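Local coordinates for 3-carboxy-cis,cis-muconate cycloisomerase (Pseudomonas putida, PDB 1RE5), which belongs to the fumarase/aspartase superfamily, whose members are mostly helical enzymes that assemble as tetramers around a core of long helices, at residues 108-113 and 318-323; 224-227 and 231-234; 238-243 and 332-337; 299-304 and 324-329. All coordinates share one frame; numbering follows the deposited sequence.

Contact 1: 108-113 and 318-323; sequences DAMDTG and GLWHAE
The carboxylate of Asp111 sits between an arginine and an indole: OD2 forms a salt bridge with Arg230, while OD1 lies beside the edge of Trp320, 3.9 Å from its NE1. That separation is too long for a hydrogen bond, and the carboxylate stands almost perpendicular to the ring, the two planes 88° apart. Glu323 OE1 reaches another part of the same edge, in the plane of the indole. Although OE1 of Glu323 and OD1 of Asp111 are 5.1 Å apart, Arg230 pairs with both acids and probably offsets their repulsion. Further along the rim comes Met110, in a Met-aromatic contact that joins helix 106-142 to the first turns of helix 319-347, two long helices of the superfamily's helical body. Its SD is 4.8 Å from the centroid of the six-membered ring, 60° off the normal, and its CE comes to CH2 of Trp320 at 3.2 Å, near the ring plane. With CG anti to the backbone N (chi1 173°), Trp320 extends its indole across to the other helix. Trp324 meets this ring edge-to-face. Back on helix 106-142, Asp108 O accepts both Thr112 N and Thr112 OG1, the latter at 2.9 Å.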
loop_
_atom_site.group_PDB
_atom_site.type_symbol
_atom_site.label_atom_id
_atom_site.label_comp_id
_atom_site.label_asym_id
_atom_site.label_seq_id
_atom_site.Cartn_x
_atom_site.Cartn_y
_atom_site.Cartn_z
ATOM N N ASP D 108 -6.495 2.102 -27.947
ATOM C CA ASP D 108 -7.617 1.270 -28.362
ATOM C C ASP D 108 -7.133 -0.162 -28.518
ATOM O O ASP D 108 -7.781 -1.105 -28.040
ATOM C CB ASP D 108 -8.186 1.733 -29.700
ATOM C CG ASP D 108 -8.875 3.071 -29.609
ATOM O OD1 ASP D 108 -9.566 3.315 -28.605
ATOM O OD2 ASP D 108 -8.744 3.878 -30.553
ATOM N N ALA D 109 -5.984 -0.316 -29.178
ATOM C CA ALA D 109 -5.422 -1.645 -29.411
ATOM C C ALA D 109 -4.913 -2.276 -28.121
ATOM O O ALA D 109 -5.124 -3.463 -27.862
ATOM C CB ALA D 109 -4.299 -1.566 -30.426
ATOM N N MET D 110 -4.234 -1.471 -27.316
ATOM C CA MET D 110 -3.691 -1.936 -26.050
ATOM C C MET D 110 -4.755 -2.348 -25.012
ATOM O O MET D 110 -4.698 -3.452 -24.457
ATOM C CB MET D 110 -2.809 -0.851 -25.475
ATOM C CG MET D 110 -1.638 -0.528 -26.347
ATOM S SD MET D 110 -0.496 0.497 -25.424
ATOM C CE MET D 110 -0.658 2.037 -26.339
ATOM N N ASP D 111 -5.717 -1.472 -24.736
ATOM C CA ASP D 111 -6.748 -1.810 -23.764
ATOM C C ASP D 111 -7.611 -2.976 -24.238
ATOM O O ASP D 111 -7.934 -3.878 -23.461
ATOM C CB ASP D 111 -7.648 -0.601 -23.466
ATOM C CG ASP D 111 -7.053 0.353 -22.434
ATOM O OD1 ASP D 111 -5.962 0.068 -21.880
ATOM O OD2 ASP D 111 -7.694 1.398 -22.173
ATOM N N THR D 112 -8.002 -2.965 -25.506
ATOM C CA THR D 112 -8.837 -4.049 -25.996
ATOM C C THR D 112 -8.063 -5.351 -25.968
ATOM O O THR D 112 -8.608 -6.390 -25.591
ATOM C CB THR D 112 -9.340 -3.787 -27.416
ATOM O OG1 THR D 112 -10.179 -2.615 -27.416
ATOM C CG2 THR D 112 -10.142 -4.996 -27.917
ATOM N N GLY D 113 -6.789 -5.294 -26.351
ATOM C CA GLY D 113 -5.966 -6.488 -26.333
ATOM C C GLY D 113 -5.917 -7.045 -24.919
ATOM O O GLY D 113 -6.001 -8.262 -24.706
ATOM N N GLY D 318 2.276 8.052 -17.422
ATOM C CA GLY D 318 2.803 7.689 -16.121
ATOM C C GLY D 318 1.805 6.818 -15.383
ATOM O O GLY D 318 2.046 5.625 -15.166
ATOM N N LEU D 319 0.669 7.401 -15.004
ATOM C CA LEU D 319 -0.366 6.655 -14.292
ATOM C C LEU D 319 -0.845 5.467 -15.118
ATOM O O LEU D 319 -0.995 4.351 -14.602
ATOM C CB LEU D 319 -1.553 7.563 -13.950
ATOM C CG LEU D 319 -1.255 8.803 -13.089
ATOM C CD1 LEU D 319 -2.549 9.289 -12.459
ATOM C CD2 LEU D 319 -0.241 8.467 -11.995
ATOM N N TRP D 320 -1.080 5.702 -16.404
ATOM C CA TRP D 320 -1.518 4.634 -17.289
ATOM C C TRP D 320 -0.407 3.605 -17.455
ATOM O O TRP D 320 -0.662 2.406 -17.463
ATOM C CB TRP D 320 -1.908 5.217 -18.637
ATOM C CG TRP D 320 -2.220 4.202 -19.696
ATOM C CD1 TRP D 320 -2.955 3.057 -19.550
ATOM C CD2 TRP D 320 -1.881 4.289 -21.091
ATOM N NE1 TRP D 320 -3.097 2.430 -20.767
ATOM C CE2 TRP D 320 -2.449 3.165 -21.730
ATOM C CE3 TRP D 320 -1.155 5.210 -21.859
ATOM C CZ2 TRP D 320 -2.314 2.937 -23.110
ATOM C CZ3 TRP D 320 -1.021 4.983 -23.226
ATOM C CH2 TRP D 320 -1.600 3.854 -23.835
ATOM N N HIS D 321 0.832 4.070 -17.581
ATOM C CA HIS D 321 1.960 3.164 -17.735
ATOM C C HIS D 321 2.075 2.253 -16.520
ATOM O O HIS D 321 2.446 1.095 -16.647
ATOM C CB HIS D 321 3.257 3.949 -17.904
ATOM C CG HIS D 321 3.342 4.724 -19.184
ATOM N ND1 HIS D 321 2.524 5.800 -19.464
ATOM C CD2 HIS D 321 4.174 4.597 -20.250
ATOM C CE1 HIS D 321 2.852 6.304 -20.643
ATOM N NE2 HIS D 321 3.851 5.593 -21.140
ATOM N N ALA D 322 1.750 2.775 -15.337
ATOM C CA ALA D 322 1.820 1.993 -14.102
ATOM C C ALA D 322 0.913 0.749 -14.088
ATOM O O ALA D 322 1.164 -0.193 -13.342
ATOM C CB ALA D 322 1.479 2.879 -12.916
ATOM N N GLU D 323 -0.146 0.737 -14.894
ATOM C CA GLU D 323 -1.046 -0.414 -14.919
ATOM C C GLU D 323 -0.466 -1.597 -15.678
ATOM O O GLU D 323 -0.639 -2.741 -15.282
ATOM C CB GLU D 323 -2.373 -0.070 -15.602
ATOM C CG GLU D 323 -3.010 1.252 -15.229
ATOM C CD GLU D 323 -4.285 1.510 -16.025
ATOM O OE1 GLU D 323 -4.524 0.787 -17.017
ATOM O OE2 GLU D 323 -5.044 2.440 -15.675
#

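Contact 2: 224-227 and 231-234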
loop_
_atom_site.group_PDB
_atom_site.type_symbol
_atom_site.label_atom_id
_atom_site.label_comp_id
_atom_site.label_asym_id
_atom_site.label_seq_id
_atom_site.Cartn_x
_atom_site.Cartn_y
_atom_site.Cartn_z
ATOM N N GLN D 224 -19.579 4.532 -23.662
ATOM C CA GLN D 224 -18.602 5.450 -24.238
ATOM C C GLN D 224 -17.202 4.900 -24.028
ATOM O O GLN D 224 -17.006 3.994 -23.226
ATOM C CB GLN D 224 -18.698 6.822 -23.565
ATOM C CG GLN D 224 -18.584 6.793 -22.045
ATOM C CD GLN D 224 -18.961 8.128 -21.409
ATOM O OE1 GLN D 224 -19.484 8.181 -20.286
ATOM N NE2 GLN D 224 -18.685 9.220 -22.122
ATOM N N PRO D 225 -16.208 5.425 -24.770
ATOM C CA PRO D 225 -14.823 4.954 -24.614
ATOM C C PRO D 225 -14.374 5.256 -23.183
ATOM O O PRO D 225 -14.917 6.154 -22.546
ATOM C CB PRO D 225 -14.064 5.786 -25.643
ATOM C CG PRO D 225 -15.082 5.981 -26.731
ATOM C CD PRO D 225 -16.330 6.310 -25.945
ATOM N N TRP D 226 -13.389 4.523 -22.678
ATOM C CA TRP D 226 -12.924 4.751 -21.306
ATOM C C TRP D 226 -11.397 4.854 -21.160
ATOM O O TRP D 226 -10.816 4.256 -20.260
ATOM C CB TRP D 226 -13.459 3.648 -20.383
ATOM C CG TRP D 226 -13.362 2.274 -20.989
ATOM C CD1 TRP D 226 -14.168 1.751 -21.960
ATOM C CD2 TRP D 226 -12.360 1.284 -20.723
ATOM N NE1 TRP D 226 -13.729 0.498 -22.318
ATOM C CE2 TRP D 226 -12.622 0.186 -21.575
ATOM C CE3 TRP D 226 -11.262 1.217 -19.849
ATOM C CZ2 TRP D 226 -11.827 -0.965 -21.582
ATOM C CZ3 TRP D 226 -10.467 0.069 -19.856
ATOM C CH2 TRP D 226 -10.758 -1.006 -20.720
ATOM N N HIS D 227 -10.757 5.635 -22.031
ATOM C CA HIS D 227 -9.305 5.797 -21.981
ATOM C C HIS D 227 -8.776 6.234 -20.611
ATOM O O HIS D 227 -7.695 5.794 -20.200
ATOM C CB HIS D 227 -8.830 6.804 -23.038
ATOM C CG HIS D 227 -9.110 6.383 -24.445
ATOM N ND1 HIS D 227 -8.831 5.116 -24.911
ATOM C CD2 HIS D 227 -9.657 7.054 -25.485
ATOM C CE1 HIS D 227 -9.199 5.022 -26.177
ATOM N NE2 HIS D 227 -9.704 6.184 -26.549
ATOM N N ASP D 231 -12.047 2.364 -13.724
ATOM C CA ASP D 231 -12.690 1.585 -12.677
ATOM C C ASP D 231 -12.900 0.112 -13.025
ATOM O O ASP D 231 -12.789 -0.753 -12.155
ATOM C CB ASP D 231 -14.022 2.207 -12.304
ATOM C CG ASP D 231 -14.947 2.307 -13.478
ATOM O OD1 ASP D 231 -16.029 1.676 -13.459
ATOM O OD2 ASP D 231 -14.571 3.015 -14.430
ATOM N N ARG D 232 -13.199 -0.184 -14.287
ATOM C CA ARG D 232 -13.421 -1.569 -14.691
ATOM C C ARG D 232 -12.221 -2.464 -14.382
ATOM O O ARG D 232 -12.380 -3.569 -13.844
ATOM C CB ARG D 232 -13.759 -1.649 -16.187
ATOM C CG ARG D 232 -15.168 -1.181 -16.526
ATOM C CD ARG D 232 -15.431 -1.189 -18.029
ATOM N NE ARG D 232 -15.802 0.147 -18.484
ATOM C CZ ARG D 232 -17.020 0.487 -18.884
ATOM N NH1 ARG D 232 -17.989 -0.414 -18.899
ATOM N NH2 ARG D 232 -17.277 1.732 -19.238
ATOM N N LEU D 233 -11.016 -1.997 -14.707
ATOM C CA LEU D 233 -9.816 -2.803 -14.456
ATOM C C LEU D 233 -9.495 -2.897 -12.956
ATOM O O LEU D 233 -9.073 -3.943 -12.454
ATOM C CB LEU D 233 -8.615 -2.213 -15.208
ATOM C CG LEU D 233 -8.781 -1.979 -16.717
ATOM C CD1 LEU D 233 -7.473 -1.444 -17.313
ATOM C CD2 LEU D 233 -9.173 -3.283 -17.393
ATOM N N VAL D 234 -9.695 -1.800 -12.238
ATOM C CA VAL D 234 -9.412 -1.780 -10.818
ATOM C C VAL D 234 -10.399 -2.667 -10.059
ATOM O O VAL D 234 -10.030 -3.308 -9.077
ATOM C CB VAL D 234 -9.455 -0.349 -10.290
ATOM C CG1 VAL D 234 -9.160 -0.323 -8.803
ATOM C CG2 VAL D 234 -8.430 0.483 -11.047
#
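Trp226 has its CG tucked between the backbone N and the carbonyl carbon (chi1 43°), and Arg232 bends at chi3; together these turns bring the guanidinium over one face of the indole. The contact is a cation-pi pair: Arg232 CZ lies 4.7 Å from the centroid of the five-membered ring of Trp226 and only 21° off its normal. The two planes are inclined by 45°, not stacked flat. Arg232 NE hangs above the rim of the ring, 4.1 Å from Trp226 CG, and NH2 comes to 4.1 Å from CD1. At the far end of the indole, CG of Leu233 approaches CZ3 of Trp226 at 4.1 Å, the two side chains crossing at about a right angle. The loop ahead of helix 231-257 is thus folded back on that helix's first turn by two neighbouring residues, one charged and one apolar. Trp226 NE1 donates to Leu190 O, which probably helps set the ring's rotation. Next to Arg232, Asp231 forms salt bridges to Arg175 and Arg179 of the third subunit, at a subunit interface. Arg232 NH2 itself lies close to that same Arg175, and the guanidinium also has a long, weak ion pair to Glu223 and a weak bond from NH1 to Arg186 O; for a buried guanidinium so placed, the pi cloud of Trp226 probably supplies part of the compensation for its positive charge.

Contact 3: 238-243 and 332-337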
loop_
_atom_site.group_PDB
_atom_site.type_symbol
_atom_site.label_atom_id
_atom_site.label_comp_id
_atom_site.label_asym_id
_atom_site.label_seq_id
_atom_site.Cartn_x
_atom_site.Cartn_y
_atom_site.Cartn_z
ATOM N N SER D 238 -9.473 -5.849 -7.791
ATOM C CA SER D 238 -9.964 -5.837 -6.434
ATOM C C SER D 238 -10.581 -7.174 -6.014
ATOM O O SER D 238 -10.363 -7.653 -4.905
ATOM C CB SER D 238 -10.979 -4.711 -6.294
ATOM O OG SER D 238 -11.582 -4.783 -5.033
ATOM N N VAL D 239 -11.358 -7.789 -6.893
ATOM C CA VAL D 239 -11.970 -9.072 -6.553
ATOM C C VAL D 239 -10.869 -10.120 -6.443
ATOM O O VAL D 239 -10.896 -10.976 -5.561
ATOM C CB VAL D 239 -13.032 -9.488 -7.613
ATOM C CG1 VAL D 239 -13.663 -10.826 -7.235
ATOM C CG2 VAL D 239 -14.115 -8.407 -7.701
ATOM N N LEU D 240 -9.889 -10.047 -7.338
ATOM C CA LEU D 240 -8.764 -10.981 -7.283
ATOM C C LEU D 240 -8.070 -10.783 -5.928
ATOM O O LEU D 240 -7.551 -11.736 -5.320
ATOM C CB LEU D 240 -7.790 -10.709 -8.432
ATOM C CG LEU D 240 -7.807 -11.669 -9.633
ATOM C CD1 LEU D 240 -9.220 -11.949 -10.081
ATOM C CD2 LEU D 240 -7.004 -11.058 -10.770
ATOM N N GLY D 241 -8.099 -9.535 -5.456
ATOM C CA GLY D 241 -7.496 -9.198 -4.184
ATOM C C GLY D 241 -8.228 -9.935 -3.082
ATOM O O GLY D 241 -7.602 -10.528 -2.193
ATOM N N LEU D 242 -9.557 -9.893 -3.142
ATOM C CA LEU D 242 -10.400 -10.573 -2.167
ATOM C C LEU D 242 -10.081 -12.077 -2.156
ATOM O O LEU D 242 -9.986 -12.699 -1.090
ATOM C CB LEU D 242 -11.869 -10.344 -2.527
ATOM C CG LEU D 242 -12.766 -9.361 -1.749
ATOM C CD1 LEU D 242 -11.975 -8.245 -1.078
ATOM C CD2 LEU D 242 -13.798 -8.800 -2.725
ATOM N N VAL D 243 -9.895 -12.655 -3.340
ATOM C CA VAL D 243 -9.580 -14.080 -3.448
ATOM C C VAL D 243 -8.240 -14.389 -2.791
ATOM O O VAL D 243 -8.105 -15.377 -2.068
ATOM C CB VAL D 243 -9.522 -14.540 -4.915
ATOM C CG1 VAL D 243 -8.957 -15.952 -4.989
ATOM C CG2 VAL D 243 -10.911 -14.498 -5.528
ATOM N N CYS D 332 -1.284 -13.399 -12.112
ATOM C CA CYS D 332 -0.380 -14.531 -11.974
ATOM C C CYS D 332 -0.250 -14.977 -10.527
ATOM O O CYS D 332 -0.292 -16.170 -10.228
ATOM C CB CYS D 332 0.991 -14.182 -12.554
ATOM S SG CYS D 332 0.906 -13.899 -14.325
ATOM N N LEU D 333 -0.102 -14.009 -9.630
ATOM C CA LEU D 333 0.028 -14.279 -8.200
ATOM C C LEU D 333 -1.164 -15.076 -7.690
ATOM O O LEU D 333 -1.009 -16.062 -6.960
ATOM C CB LEU D 333 0.130 -12.956 -7.436
ATOM C CG LEU D 333 1.414 -12.592 -6.670
ATOM C CD1 LEU D 333 2.577 -13.500 -7.057
ATOM C CD2 LEU D 333 1.746 -11.132 -6.955
ATOM N N VAL D 334 -2.356 -14.645 -8.077
ATOM C CA VAL D 334 -3.563 -15.316 -7.659
ATOM C C VAL D 334 -3.690 -16.703 -8.302
ATOM O O VAL D 334 -4.113 -17.661 -7.641
ATOM C CB VAL D 334 -4.791 -14.452 -7.994
ATOM C CG1 VAL D 334 -6.069 -15.192 -7.655
ATOM C CG2 VAL D 334 -4.723 -13.142 -7.208
ATOM N N SER D 335 -3.317 -16.826 -9.577
ATOM C CA SER D 335 -3.410 -18.114 -10.265
ATOM C C SER D 335 -2.525 -19.126 -9.554
ATOM O O SER D 335 -2.864 -20.300 -9.441
ATOM C CB SER D 335 -2.976 -17.981 -11.723
ATOM O OG SER D 335 -1.566 -17.900 -11.817
ATOM N N GLY D 336 -1.384 -18.667 -9.060
ATOM C CA GLY D 336 -0.497 -19.562 -8.347
ATOM C C GLY D 336 -1.083 -19.981 -7.013
ATOM O O GLY D 336 -0.866 -21.110 -6.564
ATOM N N ALA D 337 -1.824 -19.079 -6.364
ATOM C CA ALA D 337 -2.426 -19.396 -5.066
ATOM C C ALA D 337 -3.577 -20.375 -5.239
ATOM O O ALA D 337 -3.717 -21.311 -4.463
ATOM C CB ALA D 337 -2.915 -18.115 -4.353
#
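Val334 points its two methyls at helix 231-257, one toward Leu240 and the other toward Val243, a turn further on. This is helix-to-helix packing inside the long-helix bundle, close to the middle of the chain, between helices 231-257 and 319-347, which run in the same general direction here. The backbones come near enough for the CA atoms of Leu240 and Val334 to be 6.8 Å apart. Leu240 and Val334 meet at a slant: CG2 of Val334 lies 4.1 Å from Leu240 CB and also rests against the main chain, 3.7 Å from Leu240 O. Against Val243 the valine stands at about a right angle, and there methyl meets methyl, CG1 of Val334 to CG1 of Val243 at 4.0 Å. The division of labour follows from the torsion of Val334, whose CG1 is anti to the backbone N (chi1 176°), leaving CG2 on the N side to face Leu240. No hydrogen bond crosses between the segments. Leu240 also touches Ile330 and Cys331, one turn earlier on helix 319-347, while Val243 also packs on His176 of helix 162-187. On the other flank of helix 319-347, Cys332 O accepts two donors, Gly336 N at 3.0 Å and Ser335 OG at 2.7 Å.

Contact 4: 299-304 and 324-329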
loop_
_atom_site.group_PDB
_atom_site.type_symbol
_atom_site.label_atom_id
_atom_site.label_comp_id
_atom_site.label_asym_id
_atom_site.label_seq_id
_atom_site.Cartn_x
_atom_site.Cartn_y
_atom_site.Cartn_z
ATOM N N PRO D 299 -1.993 -6.965 -1.839
ATOM C CA PRO D 299 -2.500 -5.653 -1.387
ATOM C C PRO D 299 -1.724 -4.453 -1.959
ATOM O O PRO D 299 -2.308 -3.448 -2.368
ATOM C CB PRO D 299 -2.416 -5.740 0.141
ATOM C CG PRO D 299 -2.535 -7.216 0.418
ATOM C CD PRO D 299 -1.696 -7.848 -0.691
ATOM N N GLY D 300 -0.406 -4.559 -1.996
ATOM C CA GLY D 300 0.389 -3.476 -2.543
ATOM C C GLY D 300 0.160 -3.288 -4.037
ATOM O O GLY D 300 0.064 -2.152 -4.523
ATOM N N LEU D 301 0.073 -4.391 -4.775
ATOM C CA LEU D 301 -0.149 -4.303 -6.212
ATOM C C LEU D 301 -1.521 -3.715 -6.499
ATOM O O LEU D 301 -1.703 -2.965 -7.458
ATOM C CB LEU D 301 -0.009 -5.677 -6.864
ATOM C CG LEU D 301 1.416 -6.196 -6.722
ATOM C CD1 LEU D 301 1.508 -7.621 -7.216
ATOM C CD2 LEU D 301 2.350 -5.257 -7.491
ATOM N N LEU D 302 -2.482 -4.041 -5.652
ATOM C CA LEU D 302 -3.828 -3.522 -5.808
ATOM C C LEU D 302 -3.903 -2.019 -5.577
ATOM O O LEU D 302 -4.599 -1.295 -6.308
ATOM C CB LEU D 302 -4.747 -4.177 -4.807
ATOM C CG LEU D 302 -5.813 -4.964 -5.509
ATOM C CD1 LEU D 302 -5.153 -6.141 -6.202
ATOM C CD2 LEU D 302 -6.851 -5.406 -4.490
ATOM N N SER D 303 -3.210 -1.554 -4.537
ATOM C CA SER D 303 -3.256 -0.138 -4.225
ATOM C C SER D 303 -2.636 0.642 -5.360
ATOM O O SER D 303 -3.012 1.791 -5.588
ATOM C CB SER D 303 -2.568 0.156 -2.892
ATOM O OG SER D 303 -1.204 -0.188 -2.931
ATOM N N THR D 304 -1.722 0.017 -6.101
ATOM C CA THR D 304 -1.112 0.714 -7.232
ATOM C C THR D 304 -2.185 1.040 -8.268
ATOM O O THR D 304 -2.251 2.157 -8.783
ATOM C CB THR D 304 -0.002 -0.112 -7.917
ATOM O OG1 THR D 304 1.125 -0.235 -7.035
ATOM C CG2 THR D 304 0.457 0.583 -9.198
ATOM N N TRP D 324 0.222 -1.313 -16.777
ATOM C CA TRP D 324 0.754 -2.348 -17.663
ATOM C C TRP D 324 1.273 -3.664 -17.083
ATOM O O TRP D 324 0.809 -4.741 -17.469
ATOM C CB TRP D 324 1.803 -1.736 -18.603
ATOM C CG TRP D 324 1.243 -0.607 -19.440
ATOM C CD1 TRP D 324 -0.058 -0.163 -19.473
ATOM C CD2 TRP D 324 1.981 0.265 -20.308
ATOM N NE1 TRP D 324 -0.166 0.936 -20.300
ATOM C CE2 TRP D 324 1.069 1.217 -20.824
ATOM C CE3 TRP D 324 3.325 0.336 -20.700
ATOM C CZ2 TRP D 324 1.461 2.224 -21.707
ATOM C CZ3 TRP D 324 3.712 1.343 -21.583
ATOM C CH2 TRP D 324 2.783 2.269 -22.074
ATOM N N GLU D 325 2.221 -3.601 -16.165
ATOM C CA GLU D 325 2.757 -4.830 -15.601
ATOM C C GLU D 325 2.073 -5.221 -14.304
ATOM O O GLU D 325 2.087 -6.383 -13.923
ATOM C CB GLU D 325 4.260 -4.679 -15.372
ATOM C CG GLU D 325 5.023 -4.323 -16.643
ATOM C CD GLU D 325 4.977 -5.432 -17.688
ATOM O OE1 GLU D 325 3.869 -5.942 -17.990
ATOM O OE2 GLU D 325 6.057 -5.793 -18.211
ATOM N N THR D 326 1.458 -4.257 -13.633
ATOM C CA THR D 326 0.799 -4.518 -12.365
ATOM C C THR D 326 -0.385 -5.470 -12.421
ATOM O O THR D 326 -0.473 -6.398 -11.620
ATOM C CB THR D 326 0.344 -3.196 -11.714
ATOM O OG1 THR D 326 1.475 -2.320 -11.608
ATOM C CG2 THR D 326 -0.237 -3.439 -10.322
ATOM N N LEU D 327 -1.306 -5.245 -13.349
ATOM C CA LEU D 327 -2.485 -6.104 -13.446
ATOM C C LEU D 327 -2.071 -7.541 -13.759
ATOM O O LEU D 327 -2.610 -8.496 -13.182
ATOM C CB LEU D 327 -3.447 -5.587 -14.515
ATOM C CG LEU D 327 -4.929 -5.524 -14.138
ATOM C CD1 LEU D 327 -5.735 -5.094 -15.353
ATOM C CD2 LEU D 327 -5.415 -6.866 -13.655
ATOM N N PRO D 328 -1.111 -7.722 -14.679
ATOM C CA PRO D 328 -0.728 -9.108 -14.956
ATOM C C PRO D 328 -0.125 -9.771 -13.715
ATOM O O PRO D 328 -0.431 -10.921 -13.405
ATOM C CB PRO D 328 0.266 -8.966 -16.106
ATOM C CG PRO D 328 -0.257 -7.762 -16.832
ATOM C CD PRO D 328 -0.547 -6.814 -15.692
ATOM N N ASP D 329 0.720 -9.053 -12.993
ATOM C CA ASP D 329 1.313 -9.640 -11.800
ATOM C C ASP D 329 0.247 -10.144 -10.843
ATOM O O ASP D 329 0.373 -11.232 -10.283
ATOM C CB ASP D 329 2.200 -8.629 -11.067
ATOM C CG ASP D 329 3.596 -8.567 -11.637
ATOM O OD1 ASP D 329 4.443 -7.846 -11.051
ATOM O OD2 ASP D 329 3.842 -9.240 -12.674
#
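Leu301, Thr304 and Thr326 meet where helices 286-307 and 319-347 pack roughly antiparallel in the helical bundle, their local axes 9.5 Å apart and at 140°. The carbon contacts centre on the methyl of Thr326. CG2 points at the other helix, anti to its own backbone N (chi1 of OG1 -55°), and settles between Leu301 CB and Thr304 CB, 4.1 Å from each; it also lies against the carbonyl of Leu301. One turn on, CD1 of Leu301 touches Asp329 CB at 4.0 Å, the side chains crossing at about a right angle, so the aspartate's methylene packs here. Mixed contacts are few: CG2 of Thr304 is 3.9 Å from Thr326 OG1, a hydroxyl already bonded to Ala322 O. The interface lies next to other subunits, with Leu301 against its counterpart in the second subunit and Ser303 against its counterpart in the third. Ser303 and Thr304 also line a pocket holding 2,3-dihydroxy-1,4-dithiobutane, to which Ser303 OG makes a weak hydrogen bond. No hydrogen bond crosses between the two segments; within 299-304, Gly300 O receives Ser303 OG at 2.8 Å and Thr304 N at 3.2 Å, both from the same face of its carbonyl plane.

In the fold
All four contacts are buried, yet they differ in depth: contact 3 is about 4 Å from the chain's centre, contact 4 about 14 Å, and contacts 1 and 2 about 22 to 23 Å, measured between centres. Helix 319-347 serves contacts 1, 4 and 3, and helix 231-257 serves contacts 2 and 3. The chemistry follows position: in contact 3 the side chains that meet are all aliphatic, contact 4 mixes methyls and hydroxyls, and contacts 1 and 2, toward one end of the bundle, use tryptophans with sulfur or charge. They interlock as well: Asp111 packs on Trp226, Leu233 on Leu327, and Leu301 on Leu333. All four border the third subunit, contacts 1 and 4 also the second.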